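PDB 5NXK: serine-rich secreted cell wall anchored (LPXTG-motif ) protein from Lactobacillus reuteri ATCC 53608, which probably acts as an adhesin, its beta-solenoid domain being likely to help the bacterium attach in the host gut. Local coordinates for residues T99-D104 against N125-T130; T219-K224 against N249-P254. One frame throughout, in Å; residues are numbered along the deposited sequence.

Contact 1: residues T99-D104 against N125-T130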
loop_
_atom_site.group_PDB
_atom_site.type_symbol
_atom_site.label_atom_id
_atom_site.label_comp_id
_atom_site.label_asym_id
_atom_site.label_seq_id
_atom_site.Cartn_x
_atom_site.Cartn_y
_atom_site.Cartn_z
ATOM N N THR A 99 1.773 -11.094 -3.611
ATOM C CA THR A 99 2.133 -10.603 -2.296
ATOM C C THR A 99 3.432 -9.818 -2.426
ATOM O O THR A 99 4.391 -10.323 -2.994
ATOM C CB THR A 99 2.287 -11.760 -1.303
ATOM O OG1 THR A 99 1.028 -12.447 -1.195
ATOM C CG2 THR A 99 2.705 -11.244 0.071
ATOM N N VAL A 100 3.433 -8.573 -1.944
ATOM C CA VAL A 100 4.607 -7.710 -1.982
ATOM C C VAL A 100 5.003 -7.373 -0.545
ATOM O O VAL A 100 4.157 -7.021 0.304
ATOM C CB VAL A 100 4.346 -6.403 -2.774
ATOM C CG1 VAL A 100 5.545 -5.463 -2.671
ATOM C CG2 VAL A 100 3.998 -6.706 -4.244
ATOM N N THR A 101 6.288 -7.494 -0.259
ATOM C CA THR A 101 6.808 -7.172 1.055
ATOM C C THR A 101 7.907 -6.137 0.927
ATOM O O THR A 101 8.873 -6.340 0.192
ATOM C CB THR A 101 7.345 -8.431 1.757
ATOM O OG1 THR A 101 6.266 -9.342 1.947
ATOM C CG2 THR A 101 7.962 -8.090 3.117
ATOM N N TYR A 102 7.738 -5.013 1.615
ATOM C CA TYR A 102 8.777 -3.996 1.719
ATOM C C TYR A 102 9.390 -4.082 3.101
ATOM O O TYR A 102 8.694 -3.905 4.096
ATOM C CB TYR A 102 8.221 -2.586 1.514
ATOM C CG TYR A 102 7.922 -2.160 0.092
ATOM C CD1 TYR A 102 8.185 -2.988 -0.994
ATOM C CD2 TYR A 102 7.364 -0.907 -0.156
ATOM C CE1 TYR A 102 7.911 -2.565 -2.302
ATOM C CE2 TYR A 102 7.085 -0.484 -1.439
ATOM C CZ TYR A 102 7.360 -1.317 -2.508
ATOM O OH TYR A 102 7.066 -0.877 -3.775
ATOM N N LYS A 103 10.683 -4.352 3.180
ATOM C CA LYS A 103 11.346 -4.388 4.472
ATOM C C LYS A 103 12.492 -3.375 4.513
ATOM O O LYS A 103 13.372 -3.399 3.651
ATOM C CB LYS A 103 11.843 -5.792 4.774
ATOM C CG LYS A 103 12.670 -5.887 6.051
ATOM C CD LYS A 103 13.143 -7.323 6.293
ATOM C CE LYS A 103 13.933 -7.458 7.603
ATOM N NZ LYS A 103 14.107 -8.904 7.970
ATOM N N ASP A 104 12.455 -2.457 5.479
ATOM C CA ASP A 104 13.451 -1.384 5.563
ATOM C C ASP A 104 13.561 -0.642 4.235
ATOM O O ASP A 104 14.643 -0.371 3.732
ATOM C CB ASP A 104 14.811 -1.944 5.996
ATOM C CG ASP A 104 14.763 -2.544 7.398
ATOM O OD1 ASP A 104 14.101 -1.947 8.273
ATOM O OD2 ASP A 104 15.366 -3.610 7.631
ATOM N N ASN A 125 2.947 -6.249 2.534
ATOM C CA ASN A 125 3.474 -6.312 3.890
ATOM C C ASN A 125 4.535 -5.230 4.062
ATOM O O ASN A 125 5.377 -5.030 3.183
ATOM C CB ASN A 125 4.054 -7.697 4.191
ATOM C CG ASN A 125 3.012 -8.786 4.110
ATOM O OD1 ASN A 125 1.968 -8.704 4.751
ATOM N ND2 ASN A 125 3.281 -9.812 3.310
ATOM N N LEU A 126 4.471 -4.514 5.181
ATOM C CA LEU A 126 5.394 -3.433 5.457
ATOM C C LEU A 126 6.159 -3.799 6.718
ATOM O O LEU A 126 5.571 -3.933 7.795
ATOM C CB LEU A 126 4.655 -2.094 5.612
ATOM C CG LEU A 126 3.836 -1.671 4.388
ATOM C CD1 LEU A 126 3.087 -0.371 4.660
ATOM C CD2 LEU A 126 4.739 -1.542 3.148
ATOM N N VAL A 127 7.477 -3.956 6.588
ATOM C CA VAL A 127 8.274 -4.595 7.638
ATOM C C VAL A 127 9.458 -3.704 8.041
ATOM O O VAL A 127 9.968 -2.925 7.228
ATOM C CB VAL A 127 8.797 -5.992 7.171
ATOM C CG1 VAL A 127 9.481 -6.736 8.316
ATOM C CG2 VAL A 127 7.659 -6.845 6.608
ATOM N N GLY A 128 9.885 -3.824 9.295
ATOM C CA GLY A 128 10.995 -3.044 9.822
ATOM C C GLY A 128 10.727 -1.551 9.778
ATOM O O GLY A 128 9.594 -1.101 9.990
ATOM N N ASN A 129 11.771 -0.775 9.505
ATOM C CA ASN A 129 11.650 0.672 9.481
ATOM C C ASN A 129 11.394 1.147 8.067
ATOM O O ASN A 129 12.321 1.362 7.292
ATOM C CB ASN A 129 12.893 1.326 10.077
ATOM C CG ASN A 129 13.080 0.957 11.532
ATOM O OD1 ASN A 129 12.124 0.951 12.302
ATOM N ND2 ASN A 129 14.307 0.643 11.917
ATOM N N THR A 130 10.120 1.277 7.726
ATOM C CA THR A 130 9.753 1.557 6.347
ATOM C C THR A 130 9.007 2.885 6.258
ATOM O O THR A 130 8.073 3.162 7.033
ATOM C CB THR A 130 8.897 0.396 5.752
ATOM O OG1 THR A 130 9.718 -0.766 5.589
ATOM C CG2 THR A 130 8.299 0.771 4.395
#

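Contact 2: residues T219-K224 against N249-P254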
loop_
_atom_site.group_PDB
_atom_site.type_symbol
_atom_site.label_atom_id
_atom_site.label_comp_id
_atom_site.label_asym_id
_atom_site.label_seq_id
_atom_site.Cartn_x
_atom_site.Cartn_y
_atom_site.Cartn_z
ATOM N N THR A 219 -4.028 14.972 3.343
ATOM C CA THR A 219 -4.840 13.793 3.064
ATOM C C THR A 219 -6.294 13.968 3.497
ATOM O O THR A 219 -6.562 14.520 4.559
ATOM C CB THR A 219 -4.213 12.587 3.758
ATOM O OG1 THR A 219 -2.931 12.331 3.170
ATOM C CG2 THR A 219 -5.077 11.355 3.630
ATOM N N GLU A 220 -7.234 13.514 2.672
ATOM C CA GLU A 220 -8.643 13.538 3.072
ATOM C C GLU A 220 -9.009 12.336 3.945
ATOM O O GLU A 220 -9.626 12.507 4.986
ATOM C CB GLU A 220 -9.549 13.598 1.843
ATOM C CG GLU A 220 -9.351 14.863 1.023
ATOM C CD GLU A 220 -10.356 14.997 -0.102
ATOM O OE1 GLU A 220 -11.306 15.793 0.045
ATOM O OE2 GLU A 220 -10.203 14.303 -1.127
ATOM N N TYR A 221 -8.633 11.127 3.525
ATOM C CA TYR A 221 -8.853 9.929 4.347
ATOM C C TYR A 221 -7.543 9.173 4.505
ATOM O O TYR A 221 -6.865 8.923 3.516
ATOM C CB TYR A 221 -9.866 8.961 3.731
ATOM C CG TYR A 221 -10.978 9.551 2.920
ATOM C CD1 TYR A 221 -11.782 10.558 3.422
ATOM C CD2 TYR A 221 -11.236 9.076 1.639
ATOM C CE1 TYR A 221 -12.810 11.088 2.668
ATOM C CE2 TYR A 221 -12.257 9.598 0.879
ATOM C CZ TYR A 221 -13.041 10.607 1.393
ATOM O OH TYR A 221 -14.066 11.127 0.633
ATOM N N ASN A 222 -7.179 8.793 5.729
ATOM C CA ASN A 222 -5.976 7.978 5.898
ATOM C C ASN A 222 -6.179 6.574 5.308
ATOM O O ASN A 222 -5.351 6.072 4.552
ATOM C CB ASN A 222 -5.588 7.862 7.372
ATOM C CG ASN A 222 -5.215 9.203 7.987
ATOM O OD1 ASN A 222 -5.873 9.661 8.909
ATOM N ND2 ASN A 222 -4.159 9.834 7.470
ATOM N N ILE A 223 -7.279 5.940 5.686
ATOM C CA ILE A 223 -7.569 4.582 5.254
ATOM C C ILE A 223 -8.988 4.505 4.708
ATOM O O ILE A 223 -9.948 4.861 5.381
ATOM C CB ILE A 223 -7.409 3.560 6.397
ATOM C CG1 ILE A 223 -5.994 3.607 6.986
ATOM C CG2 ILE A 223 -7.723 2.141 5.905
ATOM C CD1 ILE A 223 -5.828 2.693 8.221
ATOM N N LYS A 224 -9.111 4.076 3.463
ATOM C CA LYS A 224 -10.418 3.876 2.886
ATOM C C LYS A 224 -10.578 2.398 2.571
ATOM O O LYS A 224 -9.787 1.820 1.819
ATOM C CB LYS A 224 -10.623 4.738 1.632
ATOM C CG LYS A 224 -12.067 4.709 1.179
ATOM C CD LYS A 224 -12.357 5.498 -0.087
ATOM C CE LYS A 224 -13.866 5.486 -0.328
ATOM N NZ LYS A 224 -14.407 6.827 -0.614
ATOM N N ASN A 249 -10.284 9.433 9.420
ATOM C CA ASN A 249 -9.083 8.589 9.523
ATOM C C ASN A 249 -9.320 7.225 8.877
ATOM O O ASN A 249 -8.488 6.749 8.105
ATOM C CB ASN A 249 -8.646 8.413 10.971
ATOM C CG ASN A 249 -8.399 9.728 11.660
ATOM O OD1 ASN A 249 -9.075 10.065 12.635
ATOM N ND2 ASN A 249 -7.441 10.493 11.152
ATOM N N VAL A 250 -10.461 6.603 9.185
ATOM C CA VAL A 250 -10.860 5.363 8.511
ATOM C C VAL A 250 -12.257 5.535 7.953
ATOM O O VAL A 250 -13.186 5.931 8.666
ATOM C CB VAL A 250 -10.839 4.122 9.434
ATOM C CG1 VAL A 250 -11.218 2.855 8.630
ATOM C CG2 VAL A 250 -9.472 3.962 10.088
ATOM N N ARG A 251 -12.403 5.239 6.669
ATOM C CA ARG A 251 -13.687 5.398 6.014
ATOM C C ARG A 251 -14.208 4.078 5.461
ATOM O O ARG A 251 -13.549 3.440 4.656
ATOM C CB ARG A 251 -13.562 6.410 4.892
ATOM C CG ARG A 251 -14.800 6.625 4.046
ATOM C CD ARG A 251 -14.810 8.117 3.782
ATOM N NE ARG A 251 -15.757 8.553 2.786
ATOM C CZ ARG A 251 -16.354 9.737 2.807
ATOM N NH1 ARG A 251 -16.125 10.597 3.801
ATOM N NH2 ARG A 251 -17.198 10.054 1.838
ATOM N N ILE A 252 -15.392 3.675 5.917
ATOM C CA ILE A 252 -16.052 2.495 5.385
ATOM C C ILE A 252 -17.439 2.874 4.891
ATOM O O ILE A 252 -18.413 2.834 5.640
ATOM C CB ILE A 252 -16.161 1.386 6.421
ATOM C CG1 ILE A 252 -14.811 1.199 7.129
ATOM C CG2 ILE A 252 -16.622 0.076 5.742
ATOM C CD1 ILE A 252 -14.828 0.166 8.222
ATOM N N ILE A 253 -17.503 3.249 3.621
ATOM C CA ILE A 253 -18.744 3.650 2.973
ATOM C C ILE A 253 -18.797 2.963 1.611
ATOM O O ILE A 253 -17.874 3.116 0.810
ATOM C CB ILE A 253 -18.832 5.198 2.809
ATOM C CG1 ILE A 253 -18.914 5.887 4.183
ATOM C CG2 ILE A 253 -20.046 5.584 1.977
ATOM C CD1 ILE A 253 -18.953 7.441 4.097
ATOM N N PRO A 254 -19.851 2.173 1.356
ATOM C CA PRO A 254 -19.897 1.423 0.089
ATOM C C PRO A 254 -19.848 2.339 -1.141
ATOM O O PRO A 254 -20.413 3.435 -1.119
ATOM C CB PRO A 254 -21.228 0.672 0.167
ATOM C CG PRO A 254 -21.514 0.550 1.665
ATOM C CD PRO A 254 -20.967 1.829 2.261
HETATM O O HOH W 1 -17.271 5.029 -0.978
HETATM O O HOH W 2 -17.181 7.774 0.021
#

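Contact 1: residues T99-D104 against N125-T130
T99 opens the contact lightly: its CG2, anti to the backbone N, rests 3.6 Å from N125 ND2. At V100 the side chain lies buried against V90 and M92, and the backbone does the work, V100 O accepting N125 N at 2.7 Å nearly along its C=O axis. T101 pairs with N125 on the outer, partly exposed face of the sheet. The threonine hydroxyl sits beside its own backbone N (chi1 -63°), where OG1 receives a weak bond from N125 ND2 at 3.3 Å; the stronger hold on that amide is on OD1, which accepts from N170. The other branch of T101, CG2, meets V127 CG2 obliquely at 3.7 Å. Y102 points to the buried face, and its N and O bond N125 O and V127 N in turn. Its CB packs on L126 CD2 at 4.0 Å, while the ring leads away toward I76 and V90. This is the parallel pairing of successive coils in a right-handed beta-solenoid of the pectate lyase type: strands 97-102 and 122-127 run in the same direction, 17° from parallel, with V100, Y102 and L126 buried. K103 returns to the outer face. Its CB and CG cross V127, and beyond CG the fully extended chain leaves the contact. The first chain turns its corner at K103-D104, beside the break at G128 between the two strands of the other segment. D104 N reaches V127 O from above the carbonyl plane, and the same oxygen takes T130 OG1 at 2.7 Å, so two donors grip it. The carboxylate of D104 doubles back to the second coil: with CG beside the backbone N, OD1 accepts N129 N at 2.9 Å, nearly along its C-O axis, while lying 3.6 Å from the CA of G128.

Contact 2: residues T219-K224 against N249-P254
N249 ND2 is gripped by two acceptors, N222 OD1 and E276 O. The bond to N222 OD1 measures 2.9 Å and is almost straight (177°), lying in the amide plane of N249. The two side chains run side by side, their amides 5° from coplanar. Side-chain hydrogen bonds run from N282 to N249 to N222 and on to the carboxylate of D187, while S244 O also accepts from N222 ND2, resembling the asparagine stacks of pectate lyase-like beta-helices. Just past the turn, parallel pairing begins: I223 N bonds N249 O, and I223 O receives R251 N at 2.8 Å. On one face I223 CB lies 4.2 Å from V250 CG2. On the other face R251 bends at its second torsion and lays CD centrally over the Y221 ring, a CH-pi contact 3.8 Å from the centroid. The guanidinium is tilted 20° from the ring, with Y221 OH beneath its centre at 3.4 Å; I253 CD1 lies over the rim of the opposite face. K224 NZ comes within 4.0 Å of R251 NE, a likely repulsion that water 2, accepting from K224 NZ and R251 NH2, and the salt bridges of R251 to D156 and D248 would ease. Strand 186-191 flanks Y221 and K224, while F233 of strand 230-235 packs against I223 and V250.

Contact 1 closes before contact 2 opens along the chain, and the two lie on opposite sides of its centre, with centres 22 Å apart and nearest atoms about 10 Å apart. They join neighbouring coils at different corners of one solenoid. Contact 1 runs from the long parallel sheet of strands 97-102 and 122-127 round into the sheet of strands 105-109 and 129-134. That second sheet also holds strands 210-214 and 240-244, which precede the corner of contact 2, where the chain enters the shorter sheet of strands 221-226 and 248-252. Such coil-on-coil pairing, repeated along the chain, builds the elongated body of this adhesin.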